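Local coordinates for coat protein (Papaya mosaic virus, PDB 4DOX), which forms the helical protein shell of a flexible filamentous plant virus, in which many copies probably wrap the single-stranded RNA genome, at residues A111-I114 and W115-T119; K121-P124 and A125-A129; A49-A53 and A54-T58; L32-Q36 and E37-S41. All blocks are in the same frame, centred on the assembly; numbering follows the deposited sequence.

How the contacts relate
All four contacts are local, each made by a continuous run of chain at a helix or a turn, and together they sample three helices of an all-helical coat protein and the loop that follows one of them. Contact 4 starts helix 36-48; contact 3 joins the end of that helix to the start of helix 56-70, its centre about 17 Å from that of contact 4. Contact 1 takes in the whole of helix 111-118 and the residue that leaves it, and contact 2 begins one residue further on, with centres about 13 Å apart. These two meet chiefly through Arg118, whose NH2 lies 3.1 Å from Ala123 O, a probable hydrogen bond. Contacts 2 and 4 are the most distant pair, their centres about 29 Å apart.

Contact 1 (A111-I114 and W115-T119); sequences APII and WNLRT
Four successive i to i+4 backbone bonds, from Trp115 N to Ala111 O through Arg118 N to Ile114 O (both 2.8 Å), make 111-118 a short alpha-helix that Thr119 leaves. Pro112 suits the first turn, where its missing N-H costs no helical bond. Along one side Ile113 and Leu117 lie side by side, with CG2 of Ile113 3.9 Å from CD1 of Leu117. Ile114 sends CG1 anti to its backbone N (chi1 -163°), which carries CD1 along the helix to 3.7 Å from CG of Arg118; the same methyl meets CB of Leu117 at 4.0 Å, these two side chains crossing at about a right angle. At the end of the helix, Thr119 OG1 donates to Trp115 O (2.8 Å), which also accepts Thr119 N, and this hydroxyl lies 3.1 Å above one face of the indole, toward its rim. Thr suits this place because its short hydroxyl can turn back to the last turn. Ile113, Ile114 and Arg118 face helix 56-70: Ile114 packs on Asn65 and Tyr68, while Arg118 forms a salt bridge with Asp69. Trp115 NE1 donates to Arg161 O, and Asn116 bonds Gly158 and Thr160, tying the helix to the loop before helix 165-172.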
loop_
_atom_site.group_PDB
_atom_site.type_symbol
_atom_site.label_atom_id
_atom_site.label_comp_id
_atom_site.label_asym_id
_atom_site.label_seq_id
_atom_site.Cartn_x
_atom_site.Cartn_y
_atom_site.Cartn_z
ATOM N N ALA A 111 3.919 -1.212 -0.932
ATOM C CA ALA A 111 4.479 -2.562 -1.042
ATOM C C ALA A 111 6.011 -2.555 -1.303
ATOM O O ALA A 111 6.741 -3.257 -0.585
ATOM C CB ALA A 111 3.735 -3.422 -2.071
ATOM N N PRO A 112 6.512 -1.745 -2.285
ATOM C CA PRO A 112 7.971 -1.853 -2.580
ATOM C C PRO A 112 8.875 -1.444 -1.416
ATOM O O PRO A 112 9.957 -1.996 -1.258
ATOM C CB PRO A 112 8.166 -0.932 -3.792
ATOM C CG PRO A 112 6.822 -0.857 -4.402
ATOM C CD PRO A 112 5.840 -0.870 -3.261
ATOM N N ILE A 113 8.415 -0.522 -0.578
ATOM C CA ILE A 113 9.218 -0.068 0.543
ATOM C C ILE A 113 9.288 -1.178 1.616
ATOM O O ILE A 113 10.358 -1.442 2.183
ATOM C CB ILE A 113 8.605 1.171 1.179
ATOM C CG1 ILE A 113 8.273 2.270 0.153
ATOM C CG2 ILE A 113 9.496 1.687 2.251
ATOM C CD1 ILE A 113 9.443 2.676 -0.716
ATOM N N ILE A 114 8.153 -1.825 1.907
ATOM C CA ILE A 114 8.138 -2.797 2.973
ATOM C C ILE A 114 8.852 -4.038 2.464
ATOM O O ILE A 114 9.580 -4.702 3.226
ATOM C CB ILE A 114 6.733 -3.112 3.522
ATOM C CG1 ILE A 114 6.847 -3.800 4.889
ATOM C CG2 ILE A 114 5.926 -3.971 2.535
ATOM C CD1 ILE A 114 7.506 -2.952 6.006
ATOM N N TRP A 115 8.718 -4.313 1.164
ATOM C CA TRP A 115 9.556 -5.333 0.532
ATOM C C TRP A 115 11.038 -5.103 0.875
ATOM O O TRP A 115 11.703 -6.003 1.371
ATOM C CB TRP A 115 9.357 -5.327 -0.966
ATOM C CG TRP A 115 10.186 -6.339 -1.695
ATOM C CD1 TRP A 115 11.395 -6.117 -2.320
ATOM C CD2 TRP A 115 9.860 -7.714 -1.941
ATOM N NE1 TRP A 115 11.842 -7.269 -2.916
ATOM C CE2 TRP A 115 10.928 -8.268 -2.697
ATOM C CE3 TRP A 115 8.775 -8.541 -1.582
ATOM C CZ2 TRP A 115 10.943 -9.619 -3.116
ATOM C CZ3 TRP A 115 8.790 -9.895 -1.985
ATOM C CH2 TRP A 115 9.871 -10.408 -2.759
ATOM N N ASN A 116 11.551 -3.898 0.655
ATOM C CA ASN A 116 12.965 -3.669 0.944
ATOM C C ASN A 116 13.260 -3.798 2.411
ATOM O O ASN A 116 14.355 -4.179 2.798
ATOM C CB ASN A 116 13.419 -2.285 0.474
ATOM C CG ASN A 116 13.870 -2.276 -0.970
ATOM O OD1 ASN A 116 13.350 -3.043 -1.815
ATOM N ND2 ASN A 116 14.836 -1.406 -1.272
ATOM N N LEU A 117 12.272 -3.482 3.234
ATOM C CA LEU A 117 12.491 -3.492 4.669
ATOM C C LEU A 117 12.499 -4.883 5.313
ATOM O O LEU A 117 13.241 -5.113 6.270
ATOM C CB LEU A 117 11.484 -2.580 5.358
ATOM C CG LEU A 117 11.860 -1.124 5.118
ATOM C CD1 LEU A 117 10.687 -0.246 5.467
ATOM C CD2 LEU A 117 13.058 -0.793 5.958
ATOM N N ARG A 118 11.700 -5.806 4.778
ATOM C CA ARG A 118 11.502 -7.090 5.417
ATOM C C ARG A 118 12.052 -8.277 4.623
ATOM O O ARG A 118 12.451 -9.275 5.239
ATOM C CB ARG A 118 10.022 -7.300 5.705
ATOM C CG ARG A 118 9.353 -6.167 6.500
ATOM C CD ARG A 118 9.415 -6.403 7.962
ATOM N NE ARG A 118 8.986 -7.764 8.317
ATOM C CZ ARG A 118 7.918 -8.059 9.061
ATOM N NH1 ARG A 118 7.135 -7.090 9.555
ATOM N NH2 ARG A 118 7.632 -9.340 9.316
ATOM N N THR A 119 12.076 -8.192 3.292
ATOM C CA THR A 119 12.522 -9.304 2.451
ATOM C C THR A 119 13.977 -9.767 2.745
ATOM O O THR A 119 14.884 -8.934 2.893
ATOM C CB THR A 119 12.364 -8.948 0.994
ATOM O OG1 THR A 119 11.001 -8.607 0.773
ATOM C CG2 THR A 119 12.767 -10.092 0.074
#

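Contact 2 (K121-P124 and A125-A129); sequences KMAP and ANWEA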
loop_
_atom_site.group_PDB
_atom_site.type_symbol
_atom_site.label_atom_id
_atom_site.label_comp_id
_atom_site.label_asym_id
_atom_site.label_seq_id
_atom_site.Cartn_x
_atom_site.Cartn_y
_atom_site.Cartn_z
ATOM N N LYS A 121 15.047 -10.619 5.468
ATOM C CA LYS A 121 15.337 -10.215 6.858
ATOM C C LYS A 121 14.351 -10.730 7.912
ATOM O O LYS A 121 14.783 -11.408 8.836
ATOM C CB LYS A 121 15.480 -8.706 6.981
ATOM C CG LYS A 121 16.726 -8.168 6.328
ATOM C CD LYS A 121 16.574 -6.668 6.097
ATOM C CE LYS A 121 17.463 -6.228 4.933
ATOM N NZ LYS A 121 18.784 -5.661 5.356
ATOM N N MET A 122 13.057 -10.384 7.808
ATOM C CA MET A 122 12.012 -10.970 8.687
ATOM C C MET A 122 10.724 -11.256 7.904
ATOM O O MET A 122 9.921 -10.344 7.620
ATOM C CB MET A 122 11.647 -10.094 9.912
ATOM C CG MET A 122 12.759 -9.345 10.684
ATOM S SD MET A 122 12.225 -7.641 11.298
ATOM C CE MET A 122 13.693 -7.056 12.211
ATOM N N ALA A 123 10.508 -12.530 7.589
ATOM C CA ALA A 123 9.342 -12.971 6.810
ATOM C C ALA A 123 7.972 -12.624 7.456
ATOM O O ALA A 123 7.888 -12.385 8.647
ATOM C CB ALA A 123 9.450 -14.441 6.568
ATOM N N PRO A 124 6.887 -12.592 6.662
ATOM C CA PRO A 124 5.600 -12.482 7.332
ATOM C C PRO A 124 5.465 -13.429 8.555
ATOM O O PRO A 124 5.671 -14.648 8.457
ATOM C CB PRO A 124 4.613 -12.844 6.207
ATOM C CG PRO A 124 5.200 -12.305 5.044
ATOM C CD PRO A 124 6.716 -12.497 5.205
ATOM N N ALA A 125 5.096 -12.875 9.701
ATOM C CA ALA A 125 4.977 -13.691 10.912
ATOM C C ALA A 125 4.229 -15.046 10.710
ATOM O O ALA A 125 4.695 -16.100 11.163
ATOM C CB ALA A 125 4.384 -12.881 12.041
ATOM N N ASN A 126 3.118 -15.005 9.984
ATOM C CA ASN A 126 2.226 -16.152 9.857
ATOM C C ASN A 126 2.369 -16.910 8.540
ATOM O O ASN A 126 1.434 -17.619 8.139
ATOM C CB ASN A 126 0.757 -15.700 10.032
ATOM C CG ASN A 126 0.536 -14.908 11.324
ATOM O OD1 ASN A 126 0.704 -15.435 12.417
ATOM N ND2 ASN A 126 0.184 -13.635 11.194
ATOM N N TRP A 127 3.521 -16.778 7.867
ATOM C CA TRP A 127 3.719 -17.407 6.544
ATOM C C TRP A 127 3.418 -18.897 6.512
ATOM O O TRP A 127 2.851 -19.405 5.541
ATOM C CB TRP A 127 5.117 -17.119 5.983
ATOM C CG TRP A 127 6.268 -17.771 6.732
ATOM C CD1 TRP A 127 7.093 -17.195 7.685
ATOM C CD2 TRP A 127 6.746 -19.113 6.550
ATOM N NE1 TRP A 127 8.026 -18.104 8.108
ATOM C CE2 TRP A 127 7.839 -19.287 7.435
ATOM C CE3 TRP A 127 6.345 -20.198 5.724
ATOM C CZ2 TRP A 127 8.525 -20.490 7.524
ATOM C CZ3 TRP A 127 7.033 -21.391 5.816
ATOM C CH2 TRP A 127 8.103 -21.526 6.709
ATOM N N GLU A 128 3.780 -19.583 7.586
ATOM C CA GLU A 128 3.555 -21.019 7.659
ATOM C C GLU A 128 2.111 -21.405 7.893
ATOM O O GLU A 128 1.616 -22.335 7.303
ATOM C CB GLU A 128 4.412 -21.655 8.717
ATOM C CG GLU A 128 4.373 -23.150 8.633
ATOM C CD GLU A 128 5.614 -23.730 9.234
ATOM O OE1 GLU A 128 6.368 -22.952 9.914
ATOM O OE2 GLU A 128 5.833 -24.943 9.000
ATOM N N ALA A 129 1.435 -20.699 8.771
ATOM C CA ALA A 129 0.011 -20.897 8.937
ATOM C C ALA A 129 -0.751 -20.651 7.617
ATOM O O ALA A 129 -1.710 -21.362 7.335
ATOM C CB ALA A 129 -0.523 -20.017 10.050
#
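The carbonyl of Pro124 meets Trp127 twice. Its O accepts the backbone N of Trp127 at 3.1 Å, with an N-H...O angle of 157°, the donor standing above the carbonyl plane. The same oxygen lies 3.0 Å from CD1 of Trp127, at the edge of the indole and in the ring plane. The torsion of Trp127 explains this: CG sits between the backbone N and the carbonyl carbon (chi1 68°), which folds the ring back over the turn. There CD1 also reaches CB of Ala123 at 3.8 Å. The two CB atoms of Pro124 and Trp127 are 4.3 Å apart, a looser apolar touch. Alanine at 123 is small enough for the indole to come close, and the proline ring at 124 restricts phi of the residue that enters the turn, whose two corners are Ala125 and Asn126.

Further out, Lys137 makes a cation-pi contact with the indole, which Pro134 and Ala140 also touch. On the other side of the turn, Asp69, at the end of helix 56-70, accepts Ala125 N through its carboxylate and Asn126 ND2 through its backbone O. Two polar groups of the turn are thereby held to that helix. The four residues Pro124 to Trp127 form a type I beta turn, closed by the i to i+3 bond, in the long loop between helices 111-118 and 165-172.

Contact 3 (A49-A53 and A54-T58); sequences AKVPA and ASVTT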
loop_
_atom_site.group_PDB
_atom_site.type_symbol
_atom_site.label_atom_id
_atom_site.label_comp_id
_atom_site.label_asym_id
_atom_site.label_seq_id
_atom_site.Cartn_x
_atom_site.Cartn_y
_atom_site.Cartn_z
ATOM N N ALA A 49 -4.173 15.238 12.701
ATOM C CA ALA A 49 -4.183 14.352 13.841
ATOM C C ALA A 49 -2.914 14.479 14.637
ATOM O O ALA A 49 -2.764 13.836 15.657
ATOM C CB ALA A 49 -4.357 12.963 13.400
ATOM N N LYS A 50 -2.020 15.478 14.290
ATOM C CA LYS A 50 -0.729 15.668 14.920
ATOM C C LYS A 50 0.496 14.819 14.577
ATOM O O LYS A 50 1.380 14.677 15.355
ATOM C CB LYS A 50 -0.916 15.845 16.406
ATOM C CG LYS A 50 -1.304 17.217 16.829
ATOM C CD LYS A 50 -2.739 17.515 16.619
ATOM C CE LYS A 50 -3.182 18.693 17.367
ATOM N NZ LYS A 50 -3.231 18.413 18.816
ATOM N N VAL A 51 0.433 14.184 13.452
ATOM C CA VAL A 51 1.629 13.540 12.922
ATOM C C VAL A 51 2.386 14.686 12.276
ATOM O O VAL A 51 1.761 15.454 11.546
ATOM C CB VAL A 51 1.294 12.508 11.813
ATOM C CG1 VAL A 51 2.559 11.921 11.195
ATOM C CG2 VAL A 51 0.481 11.422 12.358
ATOM N N PRO A 52 3.704 14.839 12.572
ATOM C CA PRO A 52 4.556 15.866 11.923
ATOM C C PRO A 52 4.551 15.691 10.417
ATOM O O PRO A 52 4.645 14.575 9.948
ATOM C CB PRO A 52 5.962 15.557 12.476
ATOM C CG PRO A 52 5.680 15.081 13.913
ATOM C CD PRO A 52 4.408 14.183 13.701
ATOM N N ALA A 53 4.421 16.772 9.661
ATOM C CA ALA A 53 4.443 16.687 8.201
ATOM C C ALA A 53 5.679 15.921 7.624
ATOM O O ALA A 53 5.550 15.062 6.718
ATOM C CB ALA A 53 4.315 18.082 7.593
ATOM N N ALA A 54 6.866 16.206 8.156
ATOM C CA ALA A 54 8.048 15.414 7.817
ATOM C C ALA A 54 7.871 13.863 7.993
ATOM O O ALA A 54 8.448 13.080 7.231
ATOM C CB ALA A 54 9.266 15.924 8.622
ATOM N N SER A 55 7.081 13.434 8.983
ATOM C CA SER A 55 7.016 12.041 9.376
ATOM C C SER A 55 5.891 11.230 8.751
ATOM O O SER A 55 5.804 10.011 8.982
ATOM C CB SER A 55 6.849 11.945 10.889
ATOM O OG SER A 55 7.983 12.427 11.567
ATOM N N VAL A 56 5.022 11.859 7.970
ATOM C CA VAL A 56 3.858 11.122 7.506
ATOM C C VAL A 56 4.174 9.827 6.741
ATOM O O VAL A 56 3.431 8.844 6.879
ATOM C CB VAL A 56 2.890 11.969 6.689
ATOM C CG1 VAL A 56 2.418 13.162 7.490
ATOM C CG2 VAL A 56 3.471 12.352 5.304
ATOM N N THR A 57 5.241 9.800 5.928
ATOM C CA THR A 57 5.577 8.563 5.177
ATOM C C THR A 57 6.090 7.459 6.101
ATOM O O THR A 57 5.514 6.344 6.139
ATOM C CB THR A 57 6.592 8.821 4.100
ATOM O OG1 THR A 57 6.161 9.950 3.321
ATOM C CG2 THR A 57 6.814 7.559 3.209
ATOM N N THR A 58 7.119 7.781 6.897
ATOM C CA THR A 58 7.639 6.815 7.844
ATOM C C THR A 58 6.544 6.304 8.807
ATOM O O THR A 58 6.566 5.142 9.256
ATOM C CB THR A 58 8.833 7.360 8.649
ATOM O OG1 THR A 58 8.413 8.424 9.505
ATOM C CG2 THR A 58 9.930 7.890 7.744
#
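This stretch is a short connection between two helices: a Schellman motif ends helix 36-48, and a few residues later the chain starts helix 56-70. Lys50, with positive phi, is the C-prime residue of the motif, in which Val51 N returns to Met46 O and Lys50 N to Val47 O. Across the junction, Val51 and Val56 touch through their CG1 methyls at 3.9 Å. Val51 directs CG1 anti to its backbone N (chi1 176°), toward the coming turn, where it also lies 4.0 Å from CA of Val56. Beta-branched valine suits both places, because it offers a methyl close to the main chain without a long side chain to place.

The backbone turns between them. Ser55 N donates to Pro52 O at 2.9 Å, the donor well above the carbonyl plane, and Val56 N reaches Ala53 O in a weak bond of 3.5 Å, though a straight one at 172°. The ring of Pro52 lies against Ser55, its CB 3.8 Å from OG. One turn on, Thr58 OG1 donates to Ser55 O at 3.1 Å. Val47 of the preceding helix touches Ala53 and Val56, while Val51 meets Ile87 and Pro52 meets Ile84.

Chemically, apolar methyls join the two helices at this corner while one good and one weak i to i+3 backbone bond shape the bend, an arrangement of plain structural packing with no charged pair across it.

Contact 4 (L32-Q36 and E37-S41); sequences LLPSQ and EQLKS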
loop_
_atom_site.group_PDB
_atom_site.type_symbol
_atom_site.label_atom_id
_atom_site.label_comp_id
_atom_site.label_asym_id
_atom_site.label_seq_id
_atom_site.Cartn_x
_atom_site.Cartn_y
_atom_site.Cartn_z
ATOM N N LEU A 32 -6.219 -0.462 -8.352
ATOM C CA LEU A 32 -5.499 -1.217 -7.358
ATOM C C LEU A 32 -4.795 -0.266 -6.370
ATOM O O LEU A 32 -4.383 -0.691 -5.317
ATOM C CB LEU A 32 -4.490 -2.171 -8.033
ATOM C CG LEU A 32 -4.962 -3.431 -8.786
ATOM C CD1 LEU A 32 -3.782 -4.137 -9.428
ATOM C CD2 LEU A 32 -5.772 -4.437 -7.923
ATOM N N LEU A 33 -4.639 1.005 -6.718
ATOM C CA LEU A 33 -3.982 1.970 -5.850
ATOM C C LEU A 33 -4.935 3.140 -5.464
ATOM O O LEU A 33 -5.896 3.446 -6.160
ATOM C CB LEU A 33 -2.710 2.488 -6.525
ATOM C CG LEU A 33 -1.608 1.494 -6.887
ATOM C CD1 LEU A 33 -0.406 2.194 -7.572
ATOM C CD2 LEU A 33 -1.119 0.744 -5.670
ATOM N N PRO A 34 -4.700 3.773 -4.321
ATOM C CA PRO A 34 -5.613 4.876 -4.024
ATOM C C PRO A 34 -5.360 5.957 -5.055
ATOM O O PRO A 34 -4.252 6.036 -5.599
ATOM C CB PRO A 34 -5.139 5.378 -2.655
ATOM C CG PRO A 34 -4.283 4.256 -2.093
ATOM C CD PRO A 34 -3.672 3.576 -3.281
ATOM N N SER A 35 -6.359 6.774 -5.343
ATOM C CA SER A 35 -6.141 7.901 -6.221
ATOM C C SER A 35 -5.157 8.917 -5.575
ATOM O O SER A 35 -4.818 8.851 -4.372
ATOM C CB SER A 35 -7.451 8.569 -6.601
ATOM O OG SER A 35 -7.867 9.404 -5.545
ATOM N N GLN A 36 -4.676 9.847 -6.382
ATOM C CA GLN A 36 -3.838 10.924 -5.884
ATOM C C GLN A 36 -4.563 11.744 -4.808
ATOM O O GLN A 36 -3.967 12.154 -3.825
ATOM C CB GLN A 36 -3.432 11.839 -7.061
ATOM C CG GLN A 36 -2.249 12.782 -6.734
ATOM C CD GLN A 36 -1.028 11.989 -6.225
ATOM O OE1 GLN A 36 -0.420 12.347 -5.199
ATOM N NE2 GLN A 36 -0.700 10.877 -6.910
ATOM N N GLU A 37 -5.852 11.996 -5.025
ATOM C CA GLU A 37 -6.679 12.815 -4.134
ATOM C C GLU A 37 -6.853 12.130 -2.790
ATOM O O GLU A 37 -6.711 12.750 -1.729
ATOM C CB GLU A 37 -8.039 13.114 -4.789
ATOM C CG GLU A 37 -7.940 14.035 -6.090
ATOM C CD GLU A 37 -7.323 13.312 -7.380
ATOM O OE1 GLU A 37 -7.281 12.031 -7.447
ATOM O OE2 GLU A 37 -6.889 14.042 -8.333
ATOM N N GLN A 38 -7.135 10.831 -2.869
ATOM C CA GLN A 38 -7.276 9.989 -1.700
ATOM C C GLN A 38 -5.979 9.969 -0.883
ATOM O O GLN A 38 -6.022 10.157 0.338
ATOM C CB GLN A 38 -7.732 8.581 -2.103
ATOM C CG GLN A 38 -9.196 8.510 -2.543
ATOM C CD GLN A 38 -9.482 7.193 -3.226
ATOM O OE1 GLN A 38 -8.607 6.627 -3.821
ATOM N NE2 GLN A 38 -10.683 6.686 -3.104
ATOM N N LEU A 39 -4.833 9.800 -1.551
ATOM C CA LEU A 39 -3.568 9.875 -0.828
ATOM C C LEU A 39 -3.445 11.210 -0.073
ATOM O O LEU A 39 -3.112 11.227 1.103
ATOM C CB LEU A 39 -2.377 9.648 -1.750
ATOM C CG LEU A 39 -2.092 8.221 -2.209
ATOM C CD1 LEU A 39 -0.898 8.242 -3.105
ATOM C CD2 LEU A 39 -1.867 7.251 -1.020
ATOM N N LYS A 40 -3.713 12.323 -0.747
ATOM C CA LYS A 40 -3.623 13.654 -0.140
ATOM C C LYS A 40 -4.516 13.778 1.084
ATOM O O LYS A 40 -4.148 14.435 2.061
ATOM C CB LYS A 40 -4.088 14.714 -1.149
ATOM C CG LYS A 40 -3.154 15.862 -1.425
ATOM C CD LYS A 40 -2.864 16.729 -0.225
ATOM C CE LYS A 40 -1.505 17.461 -0.435
ATOM N NZ LYS A 40 -1.008 18.051 0.835
ATOM N N SER A 41 -5.713 13.194 1.019
ATOM C CA SER A 41 -6.618 13.286 2.151
ATOM C C SER A 41 -5.998 12.605 3.379
ATOM O O SER A 41 -6.041 13.180 4.501
ATOM C CB SER A 41 -7.956 12.640 1.840
ATOM O OG SER A 41 -8.662 13.376 0.884
#
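With OG placed between its backbone N and carbonyl carbon (chi1 80°), Ser35 turns its hydroxyl to the start of helix 36-48, while Gln38, extended beyond CG, carries its amide back to Ser35. Two bonds result. Gln38 N donates to Ser35 OG at 3.1 Å, nearly straight at 169°, and Ser35 N donates to Gln38 OE1 at 2.7 Å, the donor tilted 17° from the amide carbonyl plane. This reciprocal pair is a capping box with Ser35 at the N-cap. Serine suits the place because its short hydroxyl can accept from an N-H of the first turn, which has no earlier helical carbonyl to serve it, and glutamine is long enough to return to the backbone N of the cap.

Glu37, bent at chi2, brings OE1 within 3.3 Å of Ser35 OG; any bond there is weak, and the hydroxyl proton has Gln38 OE1 as a rival acceptor. Regular helical bonding begins with Leu39 N to Ser35 O (3.0 Å). Beside the cap, CG of Pro34 meets CD2 of Leu39 at 4.0 Å, where apolar groups suit the side that packs inward: Pro34 also touches Thr101 and Lys105, and Leu39 touches Tyr109.

The chemistry implies a helix start fixed by a reciprocal exchange between the cap residue and the first turn, with the acidic side chain of Glu37 probably favourable beside the partly positive N-terminal end of the helix.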